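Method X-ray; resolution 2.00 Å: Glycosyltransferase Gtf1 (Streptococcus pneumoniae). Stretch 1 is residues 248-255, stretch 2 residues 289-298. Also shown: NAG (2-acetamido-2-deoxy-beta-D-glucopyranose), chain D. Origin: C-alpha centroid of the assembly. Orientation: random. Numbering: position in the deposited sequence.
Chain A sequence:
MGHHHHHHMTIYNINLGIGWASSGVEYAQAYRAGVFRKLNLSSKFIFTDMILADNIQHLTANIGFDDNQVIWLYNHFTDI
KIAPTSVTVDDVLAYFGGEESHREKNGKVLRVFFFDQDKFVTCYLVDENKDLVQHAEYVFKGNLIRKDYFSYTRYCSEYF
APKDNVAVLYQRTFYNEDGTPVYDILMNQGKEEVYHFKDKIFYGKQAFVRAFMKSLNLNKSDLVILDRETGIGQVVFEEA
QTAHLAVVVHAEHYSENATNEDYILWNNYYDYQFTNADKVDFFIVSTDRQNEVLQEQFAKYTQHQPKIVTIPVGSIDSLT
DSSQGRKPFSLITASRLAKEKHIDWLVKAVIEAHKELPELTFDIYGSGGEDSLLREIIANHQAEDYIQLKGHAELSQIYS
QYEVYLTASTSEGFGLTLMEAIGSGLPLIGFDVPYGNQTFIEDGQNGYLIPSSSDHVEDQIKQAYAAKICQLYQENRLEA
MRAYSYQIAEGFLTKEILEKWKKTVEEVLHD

Stretch 1 (248-255) VVHAEHYS
Stretch 2 289-298: RQNEVLQEQF

Residues 289-298 form one stretch of continuous helix, held by i to i+4 bonds such as Leu294 N to Gln290 O (2.9 Å), while 250-253 run beside it as irregular loop (phi/psi -97/-47, -109/-175, -54/141, -116/5). His250 to Tyr254 runs in roughly the same sense as the helix, in register by CA-CA distances of 8.0 Å for Glu252-Gln290 and 8.1 Å for His253-Leu294. Polar contacts centre on His253 (chi1 61°, p; chi2 -89°), whose CB points toward the helix and whose ring edge bridges Gln290 and Gln297, about two turns apart, both with CB toward the loop. Extended Gln290 (t, t, chi3 27°) spends both amide protons: NE2 donates to His253 ND1 (2.8 Å) and to Ala251 O (3.0 Å), both nearly linear. ND1 therefore accepts, and His253 NE2 donates to Gln297 OE1 (2.7 Å; Gln297 m, t, chi3 -22°). A water oxygen lies 2.7 Å from Gln290 OE1 and 2.8 Å from Val249 O, within hydrogen-bonding distance of both. Within the loop, His253 N donates to Glu252 OE2 (3.1 Å; Glu252 t, p, chi3 101°). His250 (m), CB away from the helix, hydrogen-bonds NAG O6 through ND1 (2.8 Å). Van der Waals contacts accompany this network: Leu294 (t, p) places CD1 3.6 Å from His253 CD2 and CD2 4.2 Å from Val249 CG2 (Val249 t). Val293 (t) sets CG1 3.7 Å from His253 CE1 and 4.3 Å from Tyr254 CE2. In an amide-over-ring contact, Gln297 NE2 lies over one face of Tyr254 (p, chi2 108°), 3.5 Å from CE1.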

# COMPACT_ATOMS: atom_id res chain seq x y z
N VAL A 248 8.74 2.30 -11.57
CA VAL A 248 9.37 1.96 -10.30
C VAL A 248 9.29 0.46 -10.07
O VAL A 248 8.20 -0.13 -10.19
CB VAL A 248 8.72 2.71 -9.13
CG1 VAL A 248 9.43 2.40 -7.82
CG2 VAL A 248 8.78 4.20 -9.37
N VAL A 249 10.44 -0.14 -9.77
CA VAL A 249 10.55 -1.55 -9.44
C VAL A 249 10.51 -1.65 -7.91
O VAL A 249 11.36 -1.09 -7.22
CB VAL A 249 11.87 -2.15 -9.99
CG1 VAL A 249 11.97 -3.64 -9.65
CG2 VAL A 249 11.98 -1.92 -11.49
N HIS A 250 9.50 -2.32 -7.37
CA HIS A 250 9.31 -2.33 -5.91
C HIS A 250 9.86 -3.52 -5.16
O HIS A 250 10.52 -3.36 -4.11
CB HIS A 250 7.85 -2.12 -5.58
CG HIS A 250 7.38 -0.72 -5.83
ND1 HIS A 250 7.64 0.28 -4.98
CD2 HIS A 250 6.66 -0.18 -6.88
CE1 HIS A 250 7.10 1.42 -5.46
NE2 HIS A 250 6.49 1.13 -6.62
N ALA A 251 9.58 -4.72 -5.65
CA ALA A 251 10.02 -5.94 -4.99
C ALA A 251 11.14 -6.58 -5.83
O ALA A 251 11.59 -5.98 -6.83
CB ALA A 251 8.84 -6.89 -4.85
N GLU A 252 11.59 -7.77 -5.43
CA GLU A 252 12.47 -8.60 -6.28
C GLU A 252 11.78 -8.79 -7.64
O GLU A 252 10.58 -8.95 -7.69
CB GLU A 252 12.70 -9.95 -5.60
CG GLU A 252 13.67 -10.88 -6.31
CD GLU A 252 15.06 -10.28 -6.45
OE1 GLU A 252 15.95 -10.64 -5.66
OE2 GLU A 252 15.26 -9.43 -7.35
N HIS A 253 12.54 -8.77 -8.74
CA HIS A 253 11.92 -8.53 -10.05
C HIS A 253 12.02 -9.69 -11.00
O HIS A 253 11.63 -9.57 -12.17
CB HIS A 253 12.58 -7.31 -10.68
CG HIS A 253 14.05 -7.51 -10.88
ND1 HIS A 253 14.96 -7.19 -9.93
CD2 HIS A 253 14.75 -8.12 -11.91
CE1 HIS A 253 16.19 -7.55 -10.35
NE2 HIS A 253 16.06 -8.13 -11.57
N TYR A 254 12.54 -10.82 -10.53
CA TYR A 254 12.66 -12.03 -11.34
C TYR A 254 12.65 -13.24 -10.40
O TYR A 254 12.84 -13.09 -9.19
CB TYR A 254 13.95 -11.98 -12.17
CG TYR A 254 15.18 -12.37 -11.38
CD1 TYR A 254 15.81 -13.61 -11.61
CD2 TYR A 254 15.69 -11.54 -10.37
CE1 TYR A 254 16.93 -13.98 -10.87
CE2 TYR A 254 16.80 -11.93 -9.62
CZ TYR A 254 17.41 -13.14 -9.89
OH TYR A 254 18.51 -13.53 -9.17
N SER A 255 12.42 -14.43 -10.94
CA SER A 255 12.43 -15.65 -10.15
C SER A 255 13.73 -16.40 -10.35
O SER A 255 14.02 -16.93 -11.44
CB SER A 255 11.23 -16.54 -10.47
OG SER A 255 10.03 -15.84 -10.17
N ARG A 289 22.47 -2.62 -5.58
CA ARG A 289 22.57 -4.04 -5.91
C ARG A 289 21.46 -4.45 -6.88
O ARG A 289 21.73 -5.16 -7.85
CB ARG A 289 22.57 -4.91 -4.65
CG ARG A 289 22.75 -6.41 -4.89
CD ARG A 289 24.02 -6.79 -5.65
NE ARG A 289 23.98 -8.20 -6.06
CZ ARG A 289 24.58 -8.70 -7.15
NH1 ARG A 289 25.27 -7.91 -7.96
NH2 ARG A 289 24.47 -9.99 -7.43
N GLN A 290 20.22 -4.02 -6.65
CA GLN A 290 19.15 -4.37 -7.59
C GLN A 290 19.40 -3.70 -8.93
O GLN A 290 19.16 -4.29 -9.98
CB GLN A 290 17.76 -4.02 -7.07
CG GLN A 290 16.65 -4.57 -7.97
CD GLN A 290 15.29 -4.59 -7.30
OE1 GLN A 290 15.01 -3.80 -6.41
NE2 GLN A 290 14.43 -5.51 -7.75
N ASN A 291 19.92 -2.48 -8.87
CA ASN A 291 20.28 -1.74 -10.06
C ASN A 291 21.21 -2.56 -10.95
O ASN A 291 20.91 -2.80 -12.12
CB ASN A 291 20.88 -0.37 -9.68
CG ASN A 291 21.04 0.57 -10.87
OD1 ASN A 291 21.38 0.14 -11.97
ND2 ASN A 291 20.79 1.85 -10.64
N GLU A 292 22.32 -3.04 -10.38
CA GLU A 292 23.32 -3.80 -11.12
C GLU A 292 22.78 -5.14 -11.64
O GLU A 292 23.04 -5.53 -12.79
CB GLU A 292 24.55 -4.05 -10.24
CG GLU A 292 25.21 -2.78 -9.74
CD GLU A 292 26.17 -3.03 -8.59
OE1 GLU A 292 26.79 -4.11 -8.55
OE2 GLU A 292 26.29 -2.13 -7.71
N VAL A 293 22.03 -5.84 -10.79
CA VAL A 293 21.38 -7.10 -11.18
C VAL A 293 20.50 -6.90 -12.41
O VAL A 293 20.64 -7.59 -13.41
CB VAL A 293 20.56 -7.70 -10.01
CG1 VAL A 293 19.62 -8.79 -10.51
CG2 VAL A 293 21.49 -8.25 -8.94
N LEU A 294 19.61 -5.92 -12.33
CA LEU A 294 18.67 -5.66 -13.42
C LEU A 294 19.41 -5.24 -14.68
O LEU A 294 19.10 -5.73 -15.78
CB LEU A 294 17.65 -4.60 -13.00
CG LEU A 294 16.46 -4.32 -13.95
CD1 LEU A 294 15.68 -5.58 -14.29
CD2 LEU A 294 15.56 -3.25 -13.34
N GLN A 295 20.39 -4.33 -14.54
CA GLN A 295 21.16 -3.90 -15.72
C GLN A 295 21.76 -5.10 -16.46
O GLN A 295 21.58 -5.26 -17.67
CB GLN A 295 22.23 -2.87 -15.35
CG GLN A 295 22.72 -2.09 -16.57
CD GLN A 295 21.71 -1.06 -17.03
OE1 GLN A 295 21.46 -0.09 -16.33
NE2 GLN A 295 21.13 -1.26 -18.23
N GLU A 296 22.45 -5.97 -15.71
CA GLU A 296 23.02 -7.19 -16.25
C GLU A 296 21.98 -8.05 -16.96
O GLU A 296 22.25 -8.61 -18.03
CB GLU A 296 23.71 -8.02 -15.15
CG GLU A 296 24.94 -7.36 -14.53
CD GLU A 296 25.49 -8.09 -13.31
OE1 GLU A 296 24.82 -9.02 -12.79
OE2 GLU A 296 26.60 -7.74 -12.85
N GLN A 297 20.80 -8.18 -16.36
CA GLN A 297 19.78 -9.06 -16.94
C GLN A 297 19.21 -8.48 -18.24
O GLN A 297 18.94 -9.22 -19.17
CB GLN A 297 18.68 -9.40 -15.93
CG GLN A 297 19.17 -10.35 -14.85
CD GLN A 297 18.29 -10.34 -13.62
OE1 GLN A 297 17.56 -9.39 -13.36
NE2 GLN A 297 18.34 -11.42 -12.87
N PHE A 298 19.06 -7.16 -18.29
CA PHE A 298 18.65 -6.51 -19.53
C PHE A 298 19.63 -6.82 -20.66
O PHE A 298 19.22 -7.17 -21.79
CB PHE A 298 18.46 -5.00 -19.33
CG PHE A 298 17.05 -4.63 -18.92
CD1 PHE A 298 15.96 -5.00 -19.72
CD2 PHE A 298 16.80 -3.94 -17.75
CE1 PHE A 298 14.65 -4.69 -19.35
CE2 PHE A 298 15.52 -3.62 -17.38
CZ PHE A 298 14.44 -3.99 -18.18
C1 NAG D . 7.53 -3.75 -1.46
C2 NAG D . 8.73 -4.65 -1.22
C3 NAG D . 9.43 -3.80 -0.15
C4 NAG D . 9.60 -2.34 -0.59
C5 NAG D . 8.27 -1.76 -1.14
C6 NAG D . 8.31 -0.29 -1.52
C7 NAG D . 9.00 -7.05 -0.88
C8 NAG D . 8.46 -8.25 -0.16
N2 NAG D . 8.36 -5.92 -0.64
O1 NAG D . 6.24 -4.27 -1.64
O3 NAG D . 10.66 -4.38 0.26
O4 NAG D . 10.01 -1.59 0.53
O5 NAG D . 7.89 -2.61 -2.22
O6 NAG D . 9.16 -0.19 -2.65
O7 NAG D . 9.98 -7.15 -1.64
O HOH W 1 13.54 -1.67 -5.64